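Glycogen synthase (Cyanobacterium sp. CLg1, PDB 6GNF) belongs to the starch and bacterial glycogen synthase family of glycosyltransferases and is modelled here with adenosine-5'-diphosphate and a glycan. Local coordinates at residues Q78-Y91 with D131-A145. Residues are numbered along the deposited sequence; the frame is centred on the assembly and turned at random.
Sequences QPVNYGQEKTNVRY and DNVERFAMLSQAALA. With SO4 (sulfate ion), chain G.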
loop_
_atom_site.group_PDB
_atom_site.type_symbol
_atom_site.label_atom_id
_atom_site.label_comp_id
_atom_site.label_asym_id
_atom_site.label_seq_id
_atom_site.Cartn_x
_atom_site.Cartn_y
_atom_site.Cartn_z
ATOM N N GLN A 78 -11.203 25.646 9.844
ATOM C CA GLN A 78 -10.066 25.608 10.739
ATOM C C GLN A 78 -8.876 26.297 10.080
ATOM O O GLN A 78 -8.494 25.934 8.976
ATOM C CB GLN A 78 -9.731 24.152 11.053
ATOM C CG GLN A 78 -8.484 23.939 11.884
ATOM C CD GLN A 78 -8.548 24.674 13.206
ATOM O OE1 GLN A 78 -9.622 24.927 13.749
ATOM N NE2 GLN A 78 -7.398 25.128 13.667
ATOM N N PRO A 79 -8.271 27.295 10.759
ATOM C CA PRO A 79 -7.061 27.892 10.193
ATOM C C PRO A 79 -5.858 26.944 10.251
ATOM O O PRO A 79 -5.653 26.265 11.253
ATOM C CB PRO A 79 -6.830 29.144 11.052
ATOM C CG PRO A 79 -7.606 28.923 12.293
ATOM C CD PRO A 79 -8.759 28.041 11.932
ATOM N N VAL A 80 -5.093 26.903 9.161
ATOM C CA VAL A 80 -3.872 26.106 9.089
ATOM C C VAL A 80 -2.885 26.847 8.203
ATOM O O VAL A 80 -3.244 27.841 7.579
ATOM C CB VAL A 80 -4.115 24.692 8.502
ATOM C CG1 VAL A 80 -4.914 23.821 9.465
ATOM C CG2 VAL A 80 -4.813 24.771 7.156
ATOM N N ASN A 81 -1.658 26.349 8.159
ATOM C CA ASN A 81 -0.616 26.940 7.335
ATOM C C ASN A 81 -0.449 26.165 6.044
ATOM O O ASN A 81 -0.478 24.939 6.044
ATOM C CB ASN A 81 0.693 26.942 8.097
ATOM C CG ASN A 81 0.612 27.759 9.369
ATOM O OD1 ASN A 81 0.218 28.930 9.345
ATOM N ND2 ASN A 81 0.988 27.140 10.495
ATOM N N TYR A 82 -0.382 26.890 4.934
ATOM C CA TYR A 82 0.015 26.315 3.660
ATOM C C TYR A 82 1.378 26.904 3.360
ATOM O O TYR A 82 1.475 27.976 2.786
ATOM C CB TYR A 82 -0.997 26.646 2.553
ATOM C CG TYR A 82 -0.601 26.096 1.199
ATOM C CD1 TYR A 82 -0.693 24.739 0.926
ATOM C CD2 TYR A 82 -0.095 26.929 0.213
ATOM C CE1 TYR A 82 -0.312 24.229 -0.300
ATOM C CE2 TYR A 82 0.293 26.432 -1.012
ATOM C CZ TYR A 82 0.182 25.088 -1.267
ATOM O OH TYR A 82 0.568 24.624 -2.500
ATOM N N GLY A 83 2.428 26.184 3.736
ATOM C CA GLY A 83 3.761 26.765 3.748
ATOM C C GLY A 83 3.734 27.975 4.664
ATOM O O GLY A 83 3.243 27.905 5.777
ATOM N N GLN A 84 4.216 29.103 4.179
ATOM C CA GLN A 84 4.288 30.300 5.008
ATOM C C GLN A 84 3.022 31.154 4.889
ATOM O O GLN A 84 2.893 32.168 5.567
ATOM C CB GLN A 84 5.550 31.074 4.644
ATOM C CG GLN A 84 6.748 30.135 4.494
ATOM C CD GLN A 84 8.076 30.828 4.692
ATOM O OE1 GLN A 84 8.920 30.847 3.792
ATOM N NE2 GLN A 84 8.268 31.416 5.871
ATOM N N GLU A 85 2.083 30.721 4.047
ATOM C CA GLU A 85 0.785 31.375 3.911
ATOM C C GLU A 85 -0.235 30.789 4.900
ATOM O O GLU A 85 -0.367 29.574 5.037
ATOM C CB GLU A 85 0.272 31.236 2.473
ATOM C CG GLU A 85 -1.131 31.793 2.219
ATOM C CD GLU A 85 -1.816 31.197 0.984
ATOM O OE1 GLU A 85 -1.534 31.652 -0.148
ATOM O OE2 GLU A 85 -2.666 30.289 1.147
ATOM N N LYS A 86 -0.972 31.679 5.559
ATOM C CA LYS A 86 -2.078 31.304 6.435
ATOM C C LYS A 86 -3.310 31.042 5.581
ATOM O O LYS A 86 -3.611 31.811 4.671
ATOM C CB LYS A 86 -2.369 32.430 7.440
ATOM C CG LYS A 86 -1.675 32.291 8.794
ATOM C CD LYS A 86 -0.167 32.037 8.711
ATOM C CE LYS A 86 0.616 33.199 8.106
ATOM N NZ LYS A 86 0.365 34.500 8.791
ATOM N N THR A 87 -4.024 29.958 5.861
ATOM C CA THR A 87 -5.205 29.601 5.072
ATOM C C THR A 87 -6.212 28.845 5.950
ATOM O O THR A 87 -5.992 28.712 7.144
ATOM C CB THR A 87 -4.788 28.787 3.818
ATOM O OG1 THR A 87 -5.890 28.696 2.914
ATOM C CG2 THR A 87 -4.288 27.392 4.204
ATOM N N ASN A 88 -7.333 28.427 5.365
ATOM C CA ASN A 88 -8.374 27.689 6.082
ATOM C C ASN A 88 -8.704 26.412 5.359
ATOM O O ASN A 88 -8.683 26.383 4.153
ATOM C CB ASN A 88 -9.672 28.502 6.134
ATOM C CG ASN A 88 -9.532 29.762 6.925
ATOM O OD1 ASN A 88 -9.569 30.845 6.350
ATOM N ND2 ASN A 88 -9.325 29.648 8.232
ATOM N N VAL A 89 -9.058 25.376 6.102
ATOM C CA VAL A 89 -9.668 24.191 5.508
ATOM C C VAL A 89 -11.126 24.105 5.959
ATOM O O VAL A 89 -11.497 24.704 6.967
ATOM C CB VAL A 89 -8.888 22.907 5.852
ATOM C CG1 VAL A 89 -7.489 22.979 5.262
ATOM C CG2 VAL A 89 -8.819 22.674 7.354
ATOM N N ARG A 90 -11.964 23.474 5.139
ATOM C CA ARG A 90 -13.300 23.056 5.540
ATOM C C ARG A 90 -13.250 21.548 5.732
ATOM O O ARG A 90 -12.359 20.891 5.202
ATOM C CB ARG A 90 -14.330 23.399 4.474
ATOM C CG ARG A 90 -14.512 24.885 4.217
ATOM C CD ARG A 90 -15.614 25.139 3.200
ATOM N NE ARG A 90 -15.333 24.496 1.917
ATOM C CZ ARG A 90 -16.225 24.298 0.940
ATOM N NH1 ARG A 90 -17.485 24.693 1.072
ATOM N NH2 ARG A 90 -15.851 23.693 -0.186
ATOM N N TYR A 91 -14.155 21.015 6.545
ATOM C CA TYR A 91 -14.239 19.581 6.772
ATOM C C TYR A 91 -15.557 19.057 6.232
ATOM O O TYR A 91 -16.631 19.613 6.483
ATOM C CB TYR A 91 -14.131 19.251 8.258
ATOM C CG TYR A 91 -12.814 19.625 8.896
ATOM C CD1 TYR A 91 -11.676 18.841 8.717
ATOM C CD2 TYR A 91 -12.710 20.743 9.719
ATOM C CE1 TYR A 91 -10.467 19.173 9.316
ATOM C CE2 TYR A 91 -11.503 21.095 10.314
ATOM C CZ TYR A 91 -10.381 20.308 10.115
ATOM O OH TYR A 91 -9.176 20.661 10.727
ATOM N N ASP A 131 4.593 21.191 -4.696
ATOM C CA ASP A 131 4.095 21.662 -3.416
ATOM C C ASP A 131 3.623 20.542 -2.482
ATOM O O ASP A 131 2.786 20.782 -1.602
ATOM C CB ASP A 131 2.962 22.693 -3.641
ATOM C CG ASP A 131 1.661 22.057 -4.140
ATOM O OD1 ASP A 131 1.751 21.120 -4.966
ATOM O OD2 ASP A 131 0.562 22.514 -3.742
ATOM N N ASN A 132 4.162 19.332 -2.638
ATOM C CA ASN A 132 3.778 18.239 -1.742
ATOM C C ASN A 132 4.135 18.495 -0.286
ATOM O O ASN A 132 3.429 18.015 0.620
ATOM C CB ASN A 132 4.354 16.898 -2.203
ATOM C CG ASN A 132 3.440 16.175 -3.197
ATOM O OD1 ASN A 132 2.288 16.576 -3.459
ATOM N ND2 ASN A 132 3.942 15.077 -3.736
ATOM N N VAL A 133 5.228 19.220 -0.065
ATOM C CA VAL A 133 5.610 19.644 1.279
ATOM C C VAL A 133 4.453 20.405 1.923
ATOM O O VAL A 133 4.013 20.059 3.011
ATOM C CB VAL A 133 6.880 20.520 1.259
ATOM C CG1 VAL A 133 7.081 21.260 2.577
ATOM C CG2 VAL A 133 8.105 19.669 0.938
ATOM N N GLU A 134 3.962 21.433 1.246
ATOM C CA GLU A 134 2.913 22.269 1.813
ATOM C C GLU A 134 1.595 21.501 1.953
ATOM O O GLU A 134 0.919 21.602 2.970
ATOM C CB GLU A 134 2.725 23.530 0.973
ATOM C CG GLU A 134 3.884 24.506 1.035
ATOM C CD GLU A 134 5.051 24.148 0.120
ATOM O OE1 GLU A 134 6.055 24.900 0.083
ATOM O OE2 GLU A 134 5.003 23.100 -0.564
ATOM N N ARG A 135 1.243 20.720 0.935
ATOM C CA ARG A 135 -0.008 19.962 0.912
ATOM C C ARG A 135 -0.123 18.963 2.048
ATOM O O ARG A 135 -1.178 18.852 2.674
ATOM C CB ARG A 135 -0.162 19.210 -0.420
ATOM C CG ARG A 135 -0.830 20.026 -1.520
ATOM C CD ARG A 135 -0.437 19.574 -2.920
ATOM N NE ARG A 135 -0.439 18.124 -3.080
ATOM C CZ ARG A 135 -1.436 17.393 -3.571
ATOM N NH1 ARG A 135 -2.575 17.951 -3.964
ATOM N NH2 ARG A 135 -1.284 16.075 -3.668
ATOM N N PHE A 136 0.947 18.229 2.320
ATOM C CA PHE A 136 0.882 17.169 3.316
ATOM C C PHE A 136 1.206 17.635 4.732
ATOM O O PHE A 136 0.655 17.105 5.692
ATOM C CB PHE A 136 1.731 15.971 2.889
ATOM C CG PHE A 136 1.266 15.342 1.607
ATOM C CD1 PHE A 136 -0.087 15.115 1.376
ATOM C CD2 PHE A 136 2.174 14.984 0.619
ATOM C CE1 PHE A 136 -0.517 14.546 0.190
ATOM C CE2 PHE A 136 1.742 14.407 -0.573
ATOM C CZ PHE A 136 0.399 14.195 -0.788
ATOM N N ALA A 137 2.045 18.657 4.868
ATOM C CA ALA A 137 2.150 19.344 6.153
ATOM C C ALA A 137 0.778 19.908 6.562
ATOM O O ALA A 137 0.393 19.847 7.731
ATOM C CB ALA A 137 3.179 20.457 6.093
ATOM N N MET A 138 0.053 20.473 5.604
ATOM C CA MET A 138 -1.276 21.014 5.895
ATOM C C MET A 138 -2.268 19.919 6.307
ATOM O O MET A 138 -3.142 20.148 7.151
ATOM C CB MET A 138 -1.814 21.791 4.697
ATOM C CG MET A 138 -3.144 22.498 4.977
ATOM S SD MET A 138 -3.650 23.614 3.661
ATOM C CE MET A 138 -4.169 22.409 2.443
ATOM N N LEU A 139 -2.164 18.746 5.688
ATOM C CA LEU A 139 -3.000 17.613 6.078
ATOM C C LEU A 139 -2.791 17.226 7.539
ATOM O O LEU A 139 -3.763 16.983 8.249
ATOM C CB LEU A 139 -2.727 16.400 5.181
ATOM C CG LEU A 139 -3.409 15.088 5.570
ATOM C CD1 LEU A 139 -4.917 15.246 5.625
ATOM C CD2 LEU A 139 -3.032 13.984 4.590
ATOM N N SER A 140 -1.532 17.175 7.980
ATOM C CA SER A 140 -1.219 16.782 9.355
ATOM C C SER A 140 -1.770 17.787 10.361
ATOM O O SER A 140 -2.290 17.401 11.392
ATOM C CB SER A 140 0.285 16.611 9.536
ATOM O OG SER A 140 0.732 15.574 8.680
ATOM N N GLN A 141 -1.646 19.073 10.053
ATOM C CA GLN A 141 -2.214 20.128 10.890
ATOM C C GLN A 141 -3.728 20.058 10.941
ATOM O O GLN A 141 -4.327 20.261 11.991
ATOM C CB GLN A 141 -1.830 21.511 10.361
ATOM C CG GLN A 141 -0.353 21.827 10.444
ATOM C CD GLN A 141 -0.003 23.097 9.699
ATOM O OE1 GLN A 141 -0.724 24.095 9.764
ATOM N NE2 GLN A 141 1.102 23.067 8.974
ATOM N N ALA A 142 -4.352 19.848 9.787
ATOM C CA ALA A 142 -5.807 19.823 9.720
ATOM C C ALA A 142 -6.391 18.639 10.482
ATOM O O ALA A 142 -7.479 18.772 11.053
ATOM C CB ALA A 142 -6.272 19.796 8.271
ATOM N N ALA A 143 -5.688 17.511 10.455
ATOM C CA ALA A 143 -6.177 16.279 11.069
ATOM C C ALA A 143 -6.207 16.377 12.584
ATOM O O ALA A 143 -7.071 15.820 13.233
ATOM C CB ALA A 143 -5.313 15.100 10.646
ATOM N N LEU A 144 -5.258 17.113 13.152
ATOM C CA LEU A 144 -5.165 17.228 14.603
ATOM C C LEU A 144 -6.396 17.896 15.208
ATOM O O LEU A 144 -6.780 17.549 16.332
ATOM C CB LEU A 144 -3.898 17.991 15.003
ATOM C CG LEU A 144 -2.588 17.200 14.939
ATOM C CD1 LEU A 144 -1.398 18.131 14.864
ATOM C CD2 LEU A 144 -2.452 16.269 16.130
ATOM N N ALA A 145 -7.028 18.800 14.460
ATOM C CA ALA A 145 -8.207 19.505 14.953
ATOM C C ALA A 145 -9.472 18.654 14.916
ATOM O O ALA A 145 -10.460 18.968 15.581
ATOM C CB ALA A 145 -8.412 20.797 14.169
HETATM S S SO4 G . -18.250 22.246 -2.928
HETATM O O1 SO4 G . -18.364 23.298 -1.884
HETATM O O2 SO4 G . -16.833 21.932 -3.243
HETATM O O3 SO4 G . -18.898 22.752 -4.157
HETATM O O4 SO4 G . -18.938 21.017 -2.474
HETATM O O HOH W 1 1.622 23.517 4.949
#
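With chi1 at 178°, Tyr-82 swings its ring away from its own backbone N and lays one face against Glu-134, while Met-138, its CG likewise opposite the backbone N (chi1 -175°), sends its thioether against the side chains of Val-80 and Thr-87, one from each strand of the hairpin. Glu-134 CB sits 3.7 Å from the centroid of the Tyr-82 ring, nearer the CE1 side than the centre, a CH-pi contact; past CG the Glu-134 chain bends off, and its carboxylate pairs with Lys-213. In line with the ring plane, at its hydroxyl end, Tyr-82 OH donates to Asp-131 OD2, with the carboxylate steeply turned against the ring; the modelled 2.4 Å between these two oxygens is unusually short and its exact value doubtful. Asp-131 is at the N-cap position of the helix but makes no capping bond with its side chain; its OD1 forms a salt bridge with Lys-112. Met-138 SD meets the same ring obliquely, a Met-aromatic contact, and also touches Thr-87 CG2 at 3.9 Å; Met-138 CG packs at 3.6 Å on Val-80 CG2. These residues join a beta-hairpin, closed by a type II' turn from Tyr-82 to Glu-85, to helix 132-144, which runs nearly antiparallel to strand 78-82. The hairpin lies at one edge of the mixed sheet in the Rossmann-like N-terminal domain of this GT-B glycosyltransferase, with strand 72-82 outermost. Farther along, Gln-141 stays stretched out past its CG, and its OE1 takes the Asn-81 backbone N-H at 2.9 Å in a nearly straight bond (170°), the donor tilted out of the amide plane. One water ties the turn to the helix, donating to Asn-81 O and Glu-134 O and accepting from Gly-83 N. Near the helix's C-terminal end, Tyr-91 OH donates to a lone pair of Ala-142 O at 2.6 Å, while Ala-142 CB packs on Val-89 CG2 at 4.0 Å.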